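Local coordinates for nitroreductase family protein (PDB 4QLX) that is an FMN-dependent enone reductase of fatty acid saturation, probably converting 10-oxo-trans-11-octadecenoate to 10-oxooctadecanoate with NADH, at residues 38-46 against 154-164; 25-34 against 194-202. All blocks are in the same frame, centred on the assembly; numbering follows the deposited sequence.

Contact 1: residues 38-46 against 154-164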
loop_
_atom_site.group_PDB
_atom_site.type_symbol
_atom_site.label_atom_id
_atom_site.label_comp_id
_atom_site.label_asym_id
_atom_site.label_seq_id
_atom_site.Cartn_x
_atom_site.Cartn_y
_atom_site.Cartn_z
ATOM N N GLU A 38 10.553 6.405 18.111
ATOM C CA GLU A 38 10.258 6.863 16.753
ATOM C C GLU A 38 9.768 5.702 15.885
ATOM O O GLU A 38 8.893 5.892 15.032
ATOM C CB GLU A 38 11.462 7.544 16.101
ATOM C CG GLU A 38 11.115 8.131 14.727
ATOM C CD GLU A 38 12.231 8.935 14.098
ATOM O OE1 GLU A 38 13.397 8.788 14.517
ATOM O OE2 GLU A 38 11.942 9.727 13.176
ATOM N N LEU A 39 10.295 4.502 16.107
ATOM C CA LEU A 39 9.810 3.342 15.365
ATOM C C LEU A 39 8.324 3.111 15.639
ATOM O O LEU A 39 7.560 2.808 14.719
ATOM C CB LEU A 39 10.603 2.080 15.715
ATOM C CG LEU A 39 12.026 1.945 15.154
ATOM C CD1 LEU A 39 12.672 0.686 15.731
ATOM C CD2 LEU A 39 12.033 1.883 13.632
ATOM N N GLN A 40 7.928 3.253 16.903
ATOM C CA GLN A 40 6.526 3.081 17.301
ATOM C C GLN A 40 5.660 4.148 16.664
ATOM O O GLN A 40 4.520 3.888 16.275
ATOM C CB GLN A 40 6.370 3.149 18.823
ATOM C CG GLN A 40 6.982 1.999 19.567
ATOM C CD GLN A 40 6.668 2.039 21.059
ATOM O OE1 GLN A 40 6.750 3.091 21.715
ATOM N NE2 GLN A 40 6.310 0.893 21.599
ATOM N N LYS A 41 6.197 5.362 16.601
ATOM C CA LYS A 41 5.520 6.473 15.952
ATOM C C LYS A 41 5.275 6.204 14.457
ATOM O O LYS A 41 4.178 6.440 13.954
ATOM C CB LYS A 41 6.329 7.757 16.129
ATOM C CG LYS A 41 5.474 8.996 16.267
ATOM C CD LYS A 41 4.612 8.896 17.526
ATOM C CE LYS A 41 3.349 9.733 17.412
ATOM N NZ LYS A 41 2.357 9.379 18.479
ATOM N N MET A 42 6.297 5.700 13.762
ATOM C CA MET A 42 6.189 5.395 12.332
ATOM C C MET A 42 5.200 4.272 12.062
ATOM O O MET A 42 4.427 4.330 11.101
ATOM C CB MET A 42 7.570 5.038 11.750
ATOM C CG MET A 42 8.528 6.209 11.744
ATOM S SD MET A 42 10.064 5.925 10.825
ATOM C CE MET A 42 10.800 4.609 11.771
ATOM N N ILE A 43 5.220 3.249 12.912
ATOM C CA ILE A 43 4.268 2.152 12.800
ATOM C C ILE A 43 2.824 2.639 13.026
ATOM O O ILE A 43 1.918 2.274 12.280
ATOM C CB ILE A 43 4.608 1.023 13.786
ATOM C CG1 ILE A 43 5.861 0.279 13.302
ATOM C CG2 ILE A 43 3.425 0.048 13.931
ATOM C CD1 ILE A 43 6.486 -0.639 14.347
ATOM N N ALA A 44 2.607 3.469 14.040
ATOM C CA ALA A 44 1.276 4.044 14.270
ATOM C C ALA A 44 0.835 4.894 13.072
ATOM O O ALA A 44 -0.301 4.813 12.629
ATOM C CB ALA A 44 1.266 4.876 15.557
ATOM N N GLU A 45 1.748 5.687 12.522
ATOM C CA GLU A 45 1.433 6.495 11.342
ATOM C C GLU A 45 1.042 5.640 10.122
ATOM O O GLU A 45 0.074 5.950 9.417
ATOM C CB GLU A 45 2.613 7.403 11.012
ATOM C CG GLU A 45 2.739 8.573 11.987
ATOM C CD GLU A 45 4.077 9.299 11.914
ATOM O OE1 GLU A 45 4.988 8.847 11.176
ATOM O OE2 GLU A 45 4.222 10.329 12.610
ATOM N N ALA A 46 1.768 4.554 9.888
ATOM C CA ALA A 46 1.422 3.628 8.810
ATOM C C ALA A 46 0.051 2.975 9.012
ATOM O O ALA A 46 -0.648 2.661 8.047
ATOM C CB ALA A 46 2.489 2.553 8.679
ATOM N N GLN A 154 2.328 1.963 3.249
ATOM C CA GLN A 154 2.334 3.243 3.948
ATOM C C GLN A 154 3.604 3.377 4.787
ATOM O O GLN A 154 4.151 4.467 4.890
ATOM C CB GLN A 154 1.069 3.429 4.807
ATOM C CG GLN A 154 -0.154 3.744 3.935
ATOM C CD GLN A 154 -1.119 4.748 4.561
ATOM O OE1 GLN A 154 -1.686 5.593 3.862
ATOM N NE2 GLN A 154 -1.307 4.664 5.884
ATOM N N LEU A 155 4.096 2.267 5.336
ATOM C CA LEU A 155 5.273 2.328 6.203
ATOM C C LEU A 155 6.521 2.714 5.382
ATOM O O LEU A 155 7.410 3.423 5.871
ATOM C CB LEU A 155 5.478 0.988 6.931
ATOM C CG LEU A 155 6.618 0.916 7.965
ATOM C CD1 LEU A 155 6.554 2.090 8.939
ATOM C CD2 LEU A 155 6.579 -0.394 8.729
ATOM N N LEU A 156 6.571 2.276 4.124
ATOM C CA LEU A 156 7.676 2.658 3.235
ATOM C C LEU A 156 7.685 4.168 3.010
ATOM O O LEU A 156 8.753 4.795 2.921
ATOM C CB LEU A 156 7.579 1.930 1.892
ATOM C CG LEU A 156 7.803 0.419 1.827
ATOM C CD1 LEU A 156 7.523 -0.034 0.417
ATOM C CD2 LEU A 156 9.244 0.051 2.195
ATOM N N LEU A 157 6.491 4.753 2.918
ATOM C CA LEU A 157 6.372 6.194 2.696
ATOM C C LEU A 157 6.673 6.934 4.000
ATOM O O LEU A 157 7.392 7.928 4.003
ATOM C CB LEU A 157 4.964 6.559 2.163
ATOM C CG LEU A 157 4.644 5.885 0.819
ATOM C CD1 LEU A 157 3.227 6.136 0.328
ATOM C CD2 LEU A 157 5.650 6.365 -0.244
ATOM N N VAL A 158 6.112 6.436 5.101
ATOM C CA VAL A 158 6.342 7.027 6.410
ATOM C C VAL A 158 7.841 7.082 6.685
ATOM O O VAL A 158 8.358 8.104 7.142
ATOM C CB VAL A 158 5.623 6.240 7.524
ATOM C CG1 VAL A 158 6.107 6.689 8.886
ATOM C CG2 VAL A 158 4.116 6.449 7.408
ATOM N N ALA A 159 8.533 5.998 6.367
ATOM C CA ALA A 159 9.984 5.936 6.563
ATOM C C ALA A 159 10.669 7.144 5.921
ATOM O O ALA A 159 11.476 7.825 6.568
ATOM C CB ALA A 159 10.539 4.624 5.998
ATOM N N ARG A 160 10.317 7.422 4.665
ATOM C CA ARG A 160 10.885 8.544 3.921
ATOM C C ARG A 160 10.421 9.891 4.468
ATOM O O ARG A 160 11.206 10.831 4.555
ATOM C CB ARG A 160 10.551 8.425 2.422
ATOM C CG ARG A 160 11.514 7.498 1.682
ATOM C CD ARG A 160 11.254 7.402 0.171
ATOM N NE ARG A 160 11.187 8.695 -0.515
ATOM C CZ ARG A 160 12.229 9.493 -0.752
ATOM N NH1 ARG A 160 13.456 9.169 -0.335
ATOM N NH2 ARG A 160 12.034 10.639 -1.395
ATOM N N ALA A 161 9.155 9.980 4.864
ATOM C CA ALA A 161 8.644 11.191 5.486
ATOM C C ALA A 161 9.388 11.534 6.775
ATOM O O ALA A 161 9.409 12.696 7.189
ATOM C CB ALA A 161 7.145 11.054 5.766
ATOM N N HIS A 162 9.989 10.524 7.407
ATOM C CA HIS A 162 10.822 10.749 8.593
ATOM C C HIS A 162 12.299 11.004 8.245
ATOM O O HIS A 162 13.145 11.147 9.136
ATOM C CB HIS A 162 10.703 9.567 9.551
ATOM C CG HIS A 162 9.437 9.577 10.348
ATOM N ND1 HIS A 162 9.420 9.738 11.718
ATOM C CD2 HIS A 162 8.139 9.471 9.965
ATOM C CE1 HIS A 162 8.169 9.724 12.144
ATOM N NE2 HIS A 162 7.374 9.559 11.102
ATOM N N GLY A 163 12.614 11.064 6.953
ATOM C CA GLY A 163 13.984 11.325 6.550
ATOM C C GLY A 163 14.833 10.076 6.376
ATOM O O GLY A 163 16.036 10.171 6.158
ATOM N N TYR A 164 14.199 8.907 6.456
ATOM C CA TYR A 164 14.889 7.641 6.278
ATOM C C TYR A 164 14.660 7.069 4.883
ATOM O O TYR A 164 14.212 7.771 3.974
ATOM C CB TYR A 164 14.433 6.637 7.344
ATOM C CG TYR A 164 14.721 7.142 8.742
ATOM C CD1 TYR A 164 16.017 7.484 9.116
ATOM C CD2 TYR A 164 13.708 7.289 9.680
ATOM C CE1 TYR A 164 16.299 7.968 10.378
ATOM C CE2 TYR A 164 13.980 7.771 10.956
ATOM C CZ TYR A 164 15.286 8.099 11.296
ATOM O OH TYR A 164 15.580 8.573 12.554
HETATM O O HOH W 1 13.107 11.576 11.783
#

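Contact 2: residues 25-34 against 194-202. With FMN (flavin mononucleotide), chain C; KTC (10-oxooctadecanoic acid), chain I.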
loop_
_atom_site.group_PDB
_atom_site.type_symbol
_atom_site.label_atom_id
_atom_site.label_comp_id
_atom_site.label_asym_id
_atom_site.label_seq_id
_atom_site.Cartn_x
_atom_site.Cartn_y
_atom_site.Cartn_z
ATOM N N VAL A 25 16.100 0.910 -0.859
ATOM C CA VAL A 25 17.468 1.032 -0.341
ATOM C C VAL A 25 17.799 -0.216 0.470
ATOM O O VAL A 25 17.009 -0.627 1.320
ATOM C CB VAL A 25 17.633 2.306 0.498
ATOM C CG1 VAL A 25 19.005 2.362 1.159
ATOM C CG2 VAL A 25 17.391 3.543 -0.383
ATOM N N ARG A 26 18.954 -0.829 0.189
ATOM C CA ARG A 26 19.292 -2.120 0.764
ATOM C C ARG A 26 20.536 -2.054 1.651
ATOM O O ARG A 26 20.779 -2.951 2.461
ATOM C CB ARG A 26 19.492 -3.156 -0.350
ATOM C CG ARG A 26 18.197 -3.570 -1.036
ATOM C CD ARG A 26 18.439 -4.396 -2.297
ATOM N NE ARG A 26 17.177 -4.650 -2.997
ATOM C CZ ARG A 26 16.664 -3.847 -3.926
ATOM N NH1 ARG A 26 17.307 -2.735 -4.287
ATOM N NH2 ARG A 26 15.505 -4.153 -4.496
ATOM N N GLN A 27 21.314 -0.993 1.507
ATOM C CA GLN A 27 22.479 -0.794 2.361
ATOM C C GLN A 27 22.289 0.482 3.138
ATOM O O GLN A 27 22.173 1.560 2.559
ATOM C CB GLN A 27 23.767 -0.726 1.543
ATOM C CG GLN A 27 24.074 -1.963 0.750
ATOM C CD GLN A 27 25.459 -1.891 0.110
ATOM O OE1 GLN A 27 26.287 -1.040 0.472
ATOM N NE2 GLN A 27 25.711 -2.772 -0.850
ATOM N N PHE A 28 22.232 0.367 4.453
ATOM C CA PHE A 28 21.996 1.538 5.269
ATOM C C PHE A 28 23.255 1.927 6.011
ATOM O O PHE A 28 24.192 1.146 6.094
ATOM C CB PHE A 28 20.841 1.278 6.238
ATOM C CG PHE A 28 19.608 0.774 5.560
ATOM C CD1 PHE A 28 19.413 -0.588 5.375
ATOM C CD2 PHE A 28 18.667 1.662 5.067
ATOM C CE1 PHE A 28 18.278 -1.050 4.739
ATOM C CE2 PHE A 28 17.527 1.213 4.435
ATOM C CZ PHE A 28 17.335 -0.140 4.261
ATOM N N ASP A 29 23.277 3.146 6.530
ATOM C CA ASP A 29 24.360 3.567 7.400
ATOM C C ASP A 29 24.232 2.861 8.749
ATOM O O ASP A 29 23.286 3.121 9.501
ATOM C CB ASP A 29 24.345 5.081 7.578
ATOM C CG ASP A 29 25.546 5.589 8.363
ATOM O OD1 ASP A 29 26.284 4.761 8.945
ATOM O OD2 ASP A 29 25.743 6.820 8.413
ATOM N N PRO A 30 25.194 1.972 9.067
ATOM C CA PRO A 30 25.154 1.224 10.329
ATOM C C PRO A 30 25.463 2.091 11.549
ATOM O O PRO A 30 25.318 1.606 12.667
ATOM C CB PRO A 30 26.236 0.154 10.134
ATOM C CG PRO A 30 27.229 0.814 9.216
ATOM C CD PRO A 30 26.391 1.630 8.267
ATOM N N ASN A 31 25.876 3.338 11.345
ATOM C CA ASN A 31 26.114 4.235 12.472
ATOM C C ASN A 31 24.864 4.967 12.946
ATOM O O ASN A 31 24.880 5.591 14.015
ATOM C CB ASN A 31 27.178 5.270 12.122
ATOM C CG ASN A 31 28.526 4.640 11.856
ATOM O OD1 ASN A 31 28.951 3.747 12.582
ATOM N ND2 ASN A 31 29.183 5.073 10.785
ATOM N N VAL A 32 23.794 4.927 12.151
ATOM C CA VAL A 32 22.561 5.599 12.563
ATOM C C VAL A 32 21.554 4.589 13.089
ATOM O O VAL A 32 21.263 3.555 12.469
ATOM C CB VAL A 32 21.925 6.431 11.425
ATOM C CG1 VAL A 32 22.967 7.335 10.780
ATOM C CG2 VAL A 32 21.308 5.541 10.402
ATOM N N LYS A 33 21.051 4.884 14.277
ATOM C CA LYS A 33 20.062 4.034 14.906
ATOM C C LYS A 33 18.783 4.848 15.087
ATOM O O LYS A 33 18.819 6.062 15.304
ATOM C CB LYS A 33 20.590 3.478 16.240
ATOM C CG LYS A 33 19.617 3.601 17.400
ATOM C CD LYS A 33 20.185 3.025 18.697
ATOM C CE LYS A 33 19.184 3.196 19.843
ATOM N NZ LYS A 33 17.930 2.402 19.643
ATOM N N ILE A 34 17.648 4.187 14.938
ATOM C CA ILE A 34 16.376 4.845 15.164
ATOM C C ILE A 34 15.840 4.380 16.515
ATOM O O ILE A 34 15.747 3.181 16.766
ATOM C CB ILE A 34 15.390 4.538 14.022
ATOM C CG1 ILE A 34 16.004 4.980 12.685
ATOM C CG2 ILE A 34 14.037 5.221 14.271
ATOM C CD1 ILE A 34 15.311 4.417 11.448
ATOM N N ILE A 194 9.984 -5.073 6.332
ATOM C CA ILE A 194 10.330 -3.713 5.930
ATOM C C ILE A 194 11.638 -3.342 6.621
ATOM O O ILE A 194 11.657 -3.128 7.834
ATOM C CB ILE A 194 9.249 -2.679 6.307
ATOM C CG1 ILE A 194 7.858 -3.056 5.758
ATOM C CG2 ILE A 194 9.648 -1.280 5.857
ATOM C CD1 ILE A 194 7.765 -3.168 4.255
ATOM N N ALA A 195 12.735 -3.278 5.867
ATOM C CA ALA A 195 13.998 -2.825 6.440
ATOM C C ALA A 195 14.046 -1.313 6.387
ATOM O O ALA A 195 13.745 -0.736 5.359
ATOM C CB ALA A 195 15.196 -3.434 5.684
ATOM N N ILE A 196 14.437 -0.674 7.487
ATOM C CA ILE A 196 14.455 0.788 7.571
ATOM C C ILE A 196 15.802 1.313 8.092
ATOM O O ILE A 196 16.397 0.720 8.997
ATOM C CB ILE A 196 13.330 1.311 8.512
ATOM C CG1 ILE A 196 11.953 0.765 8.099
ATOM C CG2 ILE A 196 13.319 2.831 8.587
ATOM C CD1 ILE A 196 10.785 1.295 8.986
ATOM N N GLY A 197 16.278 2.421 7.527
ATOM C CA GLY A 197 17.438 3.117 8.065
ATOM C C GLY A 197 17.797 4.329 7.229
ATOM O O GLY A 197 17.031 4.715 6.348
ATOM N N LYS A 198 18.948 4.939 7.511
ATOM C CA LYS A 198 19.497 6.007 6.672
ATOM C C LYS A 198 20.262 5.407 5.519
ATOM O O LYS A 198 21.057 4.494 5.718
ATOM C CB LYS A 198 20.449 6.928 7.452
ATOM C CG LYS A 198 19.805 8.064 8.219
ATOM C CD LYS A 198 19.385 9.194 7.291
ATOM C CE LYS A 198 20.573 9.769 6.537
ATOM N NZ LYS A 198 20.157 10.935 5.697
ATOM N N ALA A 199 20.043 5.933 4.323
ATOM C CA ALA A 199 20.722 5.430 3.138
ATOM C C ALA A 199 22.226 5.572 3.294
ATOM O O ALA A 199 22.712 6.578 3.825
ATOM C CB ALA A 199 20.241 6.164 1.891
ATOM N N ALA A 200 22.952 4.548 2.856
ATOM C CA ALA A 200 24.410 4.580 2.824
ATOM C C ALA A 200 24.903 5.758 1.987
ATOM O O ALA A 200 24.571 5.872 0.805
ATOM C CB ALA A 200 24.952 3.269 2.273
ATOM N N GLN A 201 25.701 6.628 2.596
ATOM C CA GLN A 201 26.099 7.882 1.960
ATOM C C GLN A 201 27.486 7.828 1.314
ATOM O O GLN A 201 28.254 6.898 1.557
ATOM C CB GLN A 201 26.055 9.011 2.990
ATOM C CG GLN A 201 26.733 8.653 4.302
ATOM C CD GLN A 201 26.413 9.637 5.407
ATOM O OE1 GLN A 201 25.421 10.367 5.333
ATOM N NE2 GLN A 201 27.248 9.660 6.443
ATOM N N GLU A 202 27.785 8.833 0.488
ATOM C CA GLU A 202 29.108 9.006 -0.122
ATOM C C GLU A 202 30.182 9.215 0.948
ATOM O O GLU A 202 29.954 9.929 1.931
ATOM C CB GLU A 202 29.103 10.197 -1.099
ATOM C CG GLU A 202 30.460 10.492 -1.777
ATOM C CD GLU A 202 30.562 11.913 -2.343
ATOM O OE1 GLU A 202 31.167 12.789 -1.672
ATOM O OE2 GLU A 202 30.052 12.148 -3.465
HETATM N N1 FMN C . 14.043 -6.584 -2.720
HETATM C C2 FMN C . 15.061 -7.424 -2.320
HETATM O O2 FMN C . 16.230 -7.081 -2.436
HETATM N N3 FMN C . 14.794 -8.657 -1.786
HETATM C C4 FMN C . 13.487 -9.058 -1.643
HETATM O O4 FMN C . 13.235 -10.161 -1.178
HETATM C C4A FMN C . 12.457 -8.228 -2.054
HETATM N N5 FMN C . 11.159 -8.647 -1.909
HETATM C C5A FMN C . 10.116 -7.834 -2.281
HETATM C C6 FMN C . 8.833 -8.315 -2.096
HETATM C C7 FMN C . 7.751 -7.529 -2.450
HETATM C C7M FMN C . 6.356 -8.030 -2.249
HETATM C C8 FMN C . 7.967 -6.274 -2.990
HETATM C C8M FMN C . 6.764 -5.464 -3.345
HETATM C C9 FMN C . 9.265 -5.786 -3.175
HETATM C C9A FMN C . 10.360 -6.577 -2.818
HETATM N N10 FMN C . 11.688 -6.157 -2.984
HETATM C C10 FMN C . 12.725 -6.985 -2.592
HETATM C "C1'" FMN C . 12.039 -4.811 -3.566
HETATM C "C2'" FMN C . 11.772 -4.824 -5.089
HETATM O "O2'" FMN C . 12.775 -5.546 -5.771
HETATM C "C3'" FMN C . 11.666 -3.417 -5.672
HETATM O "O3'" FMN C . 10.496 -2.812 -5.149
HETATM C "C4'" FMN C . 11.558 -3.372 -7.203
HETATM O "O4'" FMN C . 12.710 -3.876 -7.847
HETATM C "C5'" FMN C . 11.312 -1.940 -7.673
HETATM O "O5'" FMN C . 12.348 -1.081 -7.250
HETATM P P FMN C . 12.015 0.187 -6.308
HETATM O O1P FMN C . 13.336 0.860 -6.006
HETATM O O2P FMN C . 11.350 -0.285 -5.026
HETATM O O3P FMN C . 11.096 1.156 -7.017
HETATM O O1 KTC I . 22.754 -4.081 -6.518
HETATM C C17 KTC I . 21.567 -3.837 -6.312
HETATM O O KTC I . 21.188 -2.606 -5.958
HETATM C C16 KTC I . 20.526 -4.918 -6.465
HETATM C C15 KTC I . 19.505 -4.474 -7.502
HETATM C C14 KTC I . 18.104 -4.903 -7.092
HETATM C C13 KTC I . 17.976 -6.418 -7.061
HETATM C C12 KTC I . 16.546 -6.841 -6.767
HETATM C C11 KTC I . 16.339 -8.302 -7.145
HETATM C C10 KTC I . 14.907 -8.752 -6.848
HETATM C C9 KTC I . 14.678 -8.906 -5.354
HETATM C C8 KTC I . 13.204 -9.130 -5.138
HETATM O O2 KTC I . 12.396 -8.245 -5.407
HETATM C C7 KTC I . 12.734 -10.460 -4.601
HETATM C C6 KTC I . 11.216 -10.433 -4.494
HETATM C C5 KTC I . 10.757 -11.397 -3.414
HETATM C C4 KTC I . 10.384 -12.737 -4.029
HETATM C C3 KTC I . 10.562 -13.812 -2.974
HETATM C C2 KTC I . 9.422 -14.814 -3.015
HETATM C C1 KTC I . 9.889 -16.184 -2.519
HETATM C C KTC I . 10.571 -16.125 -1.165
HETATM O O HOH W 2 20.534 3.008 8.991
#

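Contact 1: residues 38-46 against 154-164
Met42 lays its side chain over the imidazole of His162 where helix 36-46 meets the C-terminal end of helix 137-161, two helices of the nitroreductase fold; segments 38-46 and 154-161 run nearer antiparallel than parallel, at 132°, their axes coming within 8.7 Å. CG of Met42 stands almost on the ring normal, 3.5 Å from the centroid of the His162 ring, in a CH-pi contact, and SD follows over the same face before meeting the edge of Tyr164 as a Met-aromatic neighbour. Closer to its own backbone, Met42 sets CB against CG1 of Val158.

The His162 ring is gripped through both nitrogens. His162 ND1 donates to Glu38 OE2 at 2.9 Å, with the acceptor in the ring plane and using its anti lone pair. His162 NE2 meets Glu45 OE1 at 2.5 Å, so short that the exact length is doubtful. The pair of carboxylates, one at each nitrogen, would probably favour a positively charged imidazole. The Glu38 chain is extended with CG opposite its backbone N (chi1 -175°), which carries the carboxylate across to two partners at once: Tyr164 OH donates to Glu38 OE1 at 2.9 Å from above the carboxylate plane, while a water links OE2 to the carbonyl O of His162. An alanine at Glu38 would remove this acceptor pair and is likely to leave Tyr164 OH and His162 ND1 without mates and the imidazole freer to turn. Between His162 and Tyr164, Gly163 takes positive phi and closes the helix in a Schellman motif.

At the far end the backbones draw close: Ala46 CB lies 3.7 Å from Leu155 N, and the amide of Gln154 reaches over so that NE2 donates to Ala46 O at 3.0 Å, from above the carbonyl plane.

Contact 2: residues 25-34 against 194-202
Phe28 lies against the backbone of 195-197, its ring swung there by a first torsion (chi1 -52°) that sets CG beside the backbone N. The carbonyl carbon of Ile196 sits over one face, toward the rim; Phe28 CD2 is 3.5 Å from Gly197 N, and its CE1 touches Ala195 CB. Gly197 suits this closeness, since a CB there would press tightly on Phe28 CB.

A single beta bridge, Phe28 with Ala199, continues the contact past the ring: Asp29 N donates to Lys198 O at 2.7 Å, nearly in line with the carbonyl bond, and Ala200 N donates to Gln27 O. A water joins Asp29 O to Lys198 N.

Beyond it the chain turns back. Asp29 OD1 accepts from Asn31 N at 2.8 Å, an Asx turn within the type I turn of 29-32. Val32 then places CG2 in the crowded position between its backbone N and carbonyl carbon, where it pushes against Lys198 CB at 3.4 Å, tighter than usual. The lysine, bent along its chain, leads its amine away. Deeper in, Ile34 CD1 meets Ile196 CG2 at 3.8 Å, the two side chains crossing at about a right angle.

Two residues before Phe28, Arg26 points its side chain away from 194-202 and extends from CG to NE to the cofactor. Arg26 NE donates to FMN O2 at 2.7 Å, NH2 weakly to FMN N1, and C14 of the bound 10-oxooctadecanoic acid lies over one guanidinium face. The bridged loop thus borders the flavin site of this nitroreductase, with Arg26 holding the pyrimidine edge of the isoalloxazine.

How the contacts relate
From the N terminus, the chain first passes through the 25-34 loop, which supplies one side of contact 2, and runs straight into helix 36-46, the first half of contact 1. After a long excursion, helix 137-161 returns with 154-164 to close contact 1; only then does strand 188-197 bring 194-202 back to the early loop and close contact 2. Contact 1 is therefore nested inside the loop of contact 2. The two meet at Tyr164, which packs on Ile34 and on Gly197 O, while Leu156 touches Ile194. Together they tie the helix pair to the inner strand 188-197 and to the FMN-binding loop.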